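Local coordinates for Galactose/lactose metabolism regulatory protein GAL80 (Kluyveromyces lactis, PDB 3E1K) that represses the lactose and galactose metabolic genes, apparently by blocking the transcriptional activator LAC9 when no inducing sugar is present, at residues G184-E189 / G282-V286; I230-I234 / A439-D444; F414-G418 / K428-I432. Numbering follows the deposited sequence.

Contact 1 of 3, residues G184-E189 / G282-V286; sequences GWYGYE and GGTPV
Thr-284, in the p rotamer (chi1 76°), lays its side chain against Glu-189, with OG1 3.0 Å from Glu-189 CB, while its CG2 comes 3.7 Å from Gly-184 O. Neither segment forms a regular helix; Glu-189 is extended and belongs to strand 189-191. The loops run past each other in step, Tyr-186 beside Gly-282 and Gly-187 beside Gly-283, with CA atoms 4.5 and 3.5 Å apart. So close an approach depends on glycine: a CB on Gly-187 would run into Thr-284 N, and one on Gly-283 into Gly-187 N and Gly-184 O. Two backbone hydrogen bonds join the loops on either side of Gly-187, Tyr-186 N to Gly-282 O at 3.0 Å and Tyr-188 N to Thr-284 O at a very short 2.3 Å; a weak one joins Tyr-188 N to Thr-284 OG1 at 3.4 Å. A cis peptide precedes Pro-285, whose CD packs 4.0 Å from Tyr-188 CB, and Pro-285 also touches Thr-300 of the second subunit. Asn-182 and Gln-241 bind the carbonyls of Gly-283 and Gly-187, respectively. This is tight loop-loop packing through glycines, where the chain leaves neighbouring parallel strands 177-182 and 275-281 of the C-terminal domain's large mixed sheet.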
# COMPACT_ATOMS: atom_id res chain seq x y z
N GLY A 184 9.46 -11.49 -9.01
CA GLY A 184 9.45 -12.57 -9.99
C GLY A 184 10.09 -13.79 -9.38
O GLY A 184 9.47 -14.82 -9.11
N TRP A 185 11.38 -13.58 -9.18
CA TRP A 185 12.17 -14.67 -8.64
C TRP A 185 12.59 -14.68 -7.21
O TRP A 185 13.53 -15.40 -6.85
CB TRP A 185 13.33 -14.95 -9.56
CG TRP A 185 13.29 -13.95 -10.60
CD1 TRP A 185 12.51 -13.96 -11.73
CD2 TRP A 185 14.10 -12.77 -10.66
NE1 TRP A 185 12.81 -12.85 -12.50
CE2 TRP A 185 13.82 -12.15 -11.89
CE3 TRP A 185 15.10 -12.22 -9.85
CZ2 TRP A 185 14.43 -10.95 -12.26
CZ3 TRP A 185 15.73 -11.04 -10.24
CH2 TRP A 185 15.36 -10.41 -11.42
N TYR A 186 12.00 -13.85 -6.39
CA TYR A 186 12.32 -13.88 -4.99
C TYR A 186 11.15 -14.52 -4.31
O TYR A 186 10.91 -14.32 -3.14
CB TYR A 186 12.65 -12.48 -4.52
CG TYR A 186 13.77 -11.94 -5.35
CD1 TYR A 186 13.51 -11.28 -6.52
CD2 TYR A 186 15.08 -12.15 -5.02
CE1 TYR A 186 14.52 -10.84 -7.32
CE2 TYR A 186 16.10 -11.68 -5.84
CZ TYR A 186 15.80 -11.03 -6.99
OH TYR A 186 16.77 -10.57 -7.81
N GLY A 187 10.44 -15.33 -5.09
CA GLY A 187 9.23 -15.97 -4.64
C GLY A 187 9.59 -17.09 -3.69
O GLY A 187 10.64 -17.04 -3.04
N TYR A 188 8.72 -18.10 -3.64
CA TYR A 188 8.93 -19.29 -2.83
C TYR A 188 9.41 -20.19 -3.94
O TYR A 188 9.50 -21.37 -3.74
CB TYR A 188 7.61 -19.83 -2.30
CG TYR A 188 7.52 -19.36 -0.89
CD1 TYR A 188 6.92 -18.11 -0.54
CD2 TYR A 188 8.19 -20.04 0.09
CE1 TYR A 188 6.88 -17.69 0.82
CE2 TYR A 188 8.22 -19.58 1.41
CZ TYR A 188 7.56 -18.42 1.78
OH TYR A 188 7.52 -18.04 3.10
N GLU A 189 9.63 -19.61 -5.11
CA GLU A 189 10.05 -20.36 -6.27
C GLU A 189 11.00 -19.53 -7.13
O GLU A 189 10.75 -18.35 -7.40
CB GLU A 189 8.86 -20.84 -7.14
CG GLU A 189 7.88 -21.79 -6.44
CD GLU A 189 6.45 -21.68 -6.99
OE1 GLU A 189 6.32 -22.04 -8.19
OE2 GLU A 189 5.54 -21.27 -6.30
N GLY A 282 8.05 -10.17 -3.59
CA GLY A 282 9.24 -10.73 -4.24
C GLY A 282 9.05 -11.75 -5.39
O GLY A 282 9.86 -11.82 -6.32
N GLY A 283 7.99 -12.54 -5.35
CA GLY A 283 7.74 -13.45 -6.47
C GLY A 283 6.45 -14.30 -6.32
O GLY A 283 5.32 -13.83 -6.31
N THR A 284 6.68 -15.61 -6.28
CA THR A 284 5.63 -16.63 -6.18
C THR A 284 5.52 -17.37 -4.85
O THR A 284 6.50 -17.57 -4.15
CB THR A 284 6.03 -17.68 -7.18
OG1 THR A 284 7.12 -18.43 -6.61
CG2 THR A 284 6.49 -16.92 -8.44
N PRO A 285 4.31 -17.81 -4.53
CA PRO A 285 3.15 -17.57 -5.37
C PRO A 285 2.73 -16.14 -5.59
O PRO A 285 3.00 -15.21 -4.80
CB PRO A 285 2.03 -18.32 -4.65
CG PRO A 285 2.47 -18.36 -3.24
CD PRO A 285 3.97 -18.53 -3.30
N VAL A 286 2.03 -16.00 -6.71
CA VAL A 286 1.51 -14.74 -7.22
C VAL A 286 0.10 -14.40 -6.72
O VAL A 286 -0.74 -15.31 -6.48
CB VAL A 286 1.34 -14.79 -8.72
CG1 VAL A 286 2.66 -14.37 -9.44
CG2 VAL A 286 0.75 -16.15 -9.13

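Contact 2 of 3, residues I230-I234 / A439-D444; sequences INAMI and AVFRSD
This is a buried helix-on-sheet contact, in which helix 427-446 packs across strand 227-235 of the large mixed sheet. The axes of segments 230-234 and 439-444 approach to 6.3 Å and cross at -70°. Alternation along the extended strand directs Ile-230, Ala-232 and Ile-234 toward the helix and turns Asn-231 and Met-233 away, to the face where the second subunit packs. Ala-232 CB meets Val-440 CG1 (chi1 t) at 3.4 Å. Ile-230, chi1 p, brings CD1 to 3.9 Å from Ala-439 CB, and Ile-234, chi1 m, places CD1 3.8 Å from Phe-441 CE2. Ser-443, chi1 151°, accepts a hydrogen bond at OG from Ala-232 N, 2.9 Å, and is also bonded to Lys-448 O. Asp-444 lies closest in register, its CA 4.4 Å from that of Met-233, and its CG is 3.4 Å from Ile-234 N. One face of the sheet thus carries the helix and the other the partner subunit, an alpha/beta layering known from the C-terminal domains of the GFO/IDH/MocA family.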
# COMPACT_ATOMS: atom_id res chain seq x y z
N ILE A 230 11.03 9.91 2.75
CA ILE A 230 10.50 8.58 2.46
C ILE A 230 10.79 7.61 3.60
O ILE A 230 11.64 7.78 4.47
CB ILE A 230 11.08 8.04 1.14
CG1 ILE A 230 12.61 7.92 1.25
CG2 ILE A 230 10.69 8.94 -0.02
CD1 ILE A 230 13.24 7.20 0.08
N ASN A 231 10.03 6.45 3.62
CA ASN A 231 10.41 5.41 4.57
C ASN A 231 10.44 4.00 3.94
O ASN A 231 9.63 3.67 3.07
CB ASN A 231 9.52 5.40 5.79
CG ASN A 231 9.76 4.22 6.68
OD1 ASN A 231 10.50 4.34 7.65
ND2 ASN A 231 9.12 3.10 6.38
N ALA A 232 11.37 3.18 4.37
CA ALA A 232 11.45 1.85 3.82
C ALA A 232 11.82 0.76 4.84
O ALA A 232 12.50 1.02 5.84
CB ALA A 232 12.33 1.92 2.55
N MET A 233 11.25 -0.41 4.60
CA MET A 233 11.40 -1.58 5.44
C MET A 233 11.64 -2.83 4.59
O MET A 233 10.87 -3.15 3.68
CB MET A 233 10.10 -1.71 6.24
CG MET A 233 9.92 -0.67 7.29
SD MET A 233 8.44 -1.08 8.20
CE MET A 233 8.50 0.39 9.35
N ILE A 234 12.71 -3.58 4.87
CA ILE A 234 12.95 -4.75 4.00
C ILE A 234 12.94 -6.13 4.63
O ILE A 234 13.72 -6.43 5.54
CB ILE A 234 14.14 -4.64 3.09
CG1 ILE A 234 14.01 -3.38 2.21
CG2 ILE A 234 14.27 -5.89 2.25
CD1 ILE A 234 15.33 -2.55 2.20
N ALA A 439 18.91 5.43 -0.25
CA ALA A 439 18.05 6.00 0.76
C ALA A 439 17.25 4.87 1.38
O ALA A 439 17.42 4.57 2.56
CB ALA A 439 17.13 6.96 0.05
N VAL A 440 16.39 4.29 0.54
CA VAL A 440 15.52 3.17 0.86
C VAL A 440 16.30 2.24 1.78
O VAL A 440 15.87 1.86 2.87
CB VAL A 440 15.28 2.36 -0.40
CG1 VAL A 440 14.34 1.18 -0.11
CG2 VAL A 440 14.71 3.29 -1.43
N PHE A 441 17.47 1.86 1.28
CA PHE A 441 18.30 0.97 2.04
C PHE A 441 18.68 1.49 3.38
O PHE A 441 18.45 0.84 4.41
CB PHE A 441 19.50 0.51 1.24
CG PHE A 441 19.17 -0.66 0.39
CD1 PHE A 441 19.03 -0.52 -0.98
CD2 PHE A 441 18.86 -1.86 1.02
CE1 PHE A 441 18.68 -1.59 -1.72
CE2 PHE A 441 18.55 -2.94 0.28
CZ PHE A 441 18.51 -2.80 -1.08
N ARG A 442 19.28 2.69 3.38
CA ARG A 442 19.68 3.32 4.63
C ARG A 442 18.47 3.47 5.54
O ARG A 442 18.51 3.23 6.75
CB ARG A 442 20.37 4.66 4.38
CG ARG A 442 21.76 4.77 5.01
CD ARG A 442 22.24 6.23 4.91
NE ARG A 442 21.32 7.07 4.15
CZ ARG A 442 21.70 7.77 3.07
NH1 ARG A 442 22.97 7.74 2.69
NH2 ARG A 442 20.80 8.52 2.43
N SER A 443 17.36 3.83 4.95
CA SER A 443 16.15 4.03 5.72
C SER A 443 15.76 2.76 6.48
O SER A 443 15.57 2.85 7.70
CB SER A 443 14.98 4.44 4.85
OG SER A 443 13.87 3.93 5.54
N ASP A 444 15.56 1.63 5.81
CA ASP A 444 15.13 0.44 6.55
C ASP A 444 16.15 0.28 7.66
O ASP A 444 15.76 0.21 8.84
CB ASP A 444 15.06 -0.82 5.67
CG ASP A 444 15.35 -2.14 6.44
OD1 ASP A 444 14.88 -2.30 7.59
OD2 ASP A 444 16.03 -3.04 5.88

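Contact 3 of 3, residues F414-G418 / K428-I432; sequences FDKQG and KDAII
Asp-429, Lys-416 and Lys-428 bury most of the surface where the loop segment 414-418 passes the helical segment 428-432. Asp-429 uses chi1 m (-61°) to swing its carboxylate to the loop, where OD2 accepts a hydrogen bond from Gln-417 N at 2.8 Å, although the position of OD2 is uncertain. Asp-429 OD1 lies 3.2 Å from Lys-416 CB and 3.6 Å from Gly-418 N. Lys-416, extended in backbone (phi/psi -170/153°) and with chi1 p, points its CB at the helix. Lys-416 and Lys-428 face each other, with CA atoms 5.2 Å and CB atoms 3.4 Å apart. Lys-416 NZ lies 4.2 Å from Ile-432 CD1 and makes a weak hydrogen bond to Tyr-226 OH. Lys-428, chi1 t, touches with its base, CB 2.9 Å from Asp-415 O, while its end leads away from the loop. At Gly-418 the chain takes phi 68°, and a CB there would collide with Lys-416 CD. Gln-417 OE1 is hydrogen-bonded to Arg-154 NH1. The two lysines therefore meet through aliphatic carbons, not their ammonium groups, and one aspartate in the first turn of the helix accepts the NH of Gln-417 from the loop and that of Thr-426 just ahead of the helix.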
# COMPACT_ATOMS: atom_id res chain seq x y z
N PHE A 414 22.93 17.09 -23.43
CA PHE A 414 21.84 16.95 -22.49
C PHE A 414 22.33 16.63 -21.06
O PHE A 414 23.45 16.16 -20.83
CB PHE A 414 21.10 15.78 -23.12
CG PHE A 414 19.62 15.76 -22.90
CD1 PHE A 414 18.95 16.75 -22.23
CD2 PHE A 414 18.91 14.62 -23.26
CE1 PHE A 414 17.58 16.67 -22.00
CE2 PHE A 414 17.54 14.52 -23.06
CZ PHE A 414 16.87 15.55 -22.42
N ASP A 415 21.46 16.88 -20.07
CA ASP A 415 21.79 16.61 -18.67
C ASP A 415 21.10 15.43 -17.97
O ASP A 415 21.75 14.59 -17.31
CB ASP A 415 21.51 17.80 -17.80
CG ASP A 415 22.27 19.01 -18.28
OD1 ASP A 415 22.08 19.35 -19.46
OD2 ASP A 415 23.01 19.54 -17.45
N LYS A 416 19.79 15.35 -18.16
CA LYS A 416 19.02 14.26 -17.63
C LYS A 416 17.68 14.48 -18.32
O LYS A 416 17.38 15.61 -18.73
CB LYS A 416 18.79 14.52 -16.17
CG LYS A 416 17.57 15.41 -15.99
CD LYS A 416 16.88 15.12 -14.64
CE LYS A 416 16.41 16.43 -13.92
NZ LYS A 416 17.16 16.58 -12.67
N GLN A 417 16.91 13.42 -18.52
CA GLN A 417 15.68 13.67 -19.19
C GLN A 417 14.80 14.24 -18.11
O GLN A 417 14.07 15.18 -18.34
CB GLN A 417 15.06 12.39 -19.67
CG GLN A 417 13.81 12.71 -20.41
CD GLN A 417 13.15 11.39 -20.58
OE1 GLN A 417 13.49 10.44 -19.87
NE2 GLN A 417 12.21 11.32 -21.51
N GLY A 418 14.95 13.71 -16.91
CA GLY A 418 14.21 14.27 -15.80
C GLY A 418 12.69 14.05 -15.86
O GLY A 418 12.14 12.94 -15.50
N LYS A 428 22.60 10.85 -15.32
CA LYS A 428 22.13 11.76 -14.29
C LYS A 428 20.94 11.00 -13.71
O LYS A 428 20.89 10.60 -12.56
CB LYS A 428 21.57 13.06 -14.81
CG LYS A 428 21.03 13.78 -13.60
CD LYS A 428 22.07 14.47 -12.68
CE LYS A 428 22.42 13.71 -11.34
NZ LYS A 428 22.96 14.43 -10.17
N ASP A 429 19.94 10.88 -14.58
CA ASP A 429 18.86 10.08 -14.08
C ASP A 429 19.40 8.80 -13.42
O ASP A 429 19.14 8.71 -12.23
CB ASP A 429 18.00 9.75 -15.29
CG ASP A 429 17.47 11.03 -15.91
OD1 ASP A 429 17.37 11.90 -15.02
OD2 ASP A 429 17.30 11.00 -17.17
N ALA A 430 20.12 7.87 -14.08
CA ALA A 430 20.55 6.61 -13.47
C ALA A 430 20.89 6.84 -12.00
O ALA A 430 20.53 6.09 -11.09
CB ALA A 430 21.71 5.97 -14.24
N ILE A 431 21.60 7.94 -11.80
CA ILE A 431 22.13 8.33 -10.51
C ILE A 431 21.13 8.68 -9.40
O ILE A 431 21.24 8.28 -8.25
CB ILE A 431 23.14 9.48 -10.76
CG1 ILE A 431 24.53 8.97 -10.36
CG2 ILE A 431 22.77 10.74 -10.01
CD1 ILE A 431 25.26 8.35 -11.54
N ILE A 432 20.25 9.58 -9.80
CA ILE A 432 19.22 10.10 -8.90
C ILE A 432 18.48 8.89 -8.38
O ILE A 432 18.50 8.67 -7.18
CB ILE A 432 18.30 10.99 -9.69
CG1 ILE A 432 19.11 12.12 -10.33
CG2 ILE A 432 17.28 11.56 -8.80
CD1 ILE A 432 18.48 13.48 -10.19

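Helix 427-446 connects two of the three sites: its first turns hold the 414-418 loop in contact 3, and its later turns lie on strand 227-235 in contact 2, with centres 22 Å and nearest atoms about 8 Å apart. Contact 1 lies in loops that follow strands 177-182 and 275-281 of the same large mixed sheet, its centre 21 Å from that of contact 2. Along the chain, contacts 1 and 2 interlock, whereas contact 3 falls between the two segments of contact 2 and after contact 1; the centres of 1 and 3 are 31 Å apart. Contacts 1 and 2 touch the second subunit. The last helix thus joins the loop before it to the sheet whose other face meets that subunit.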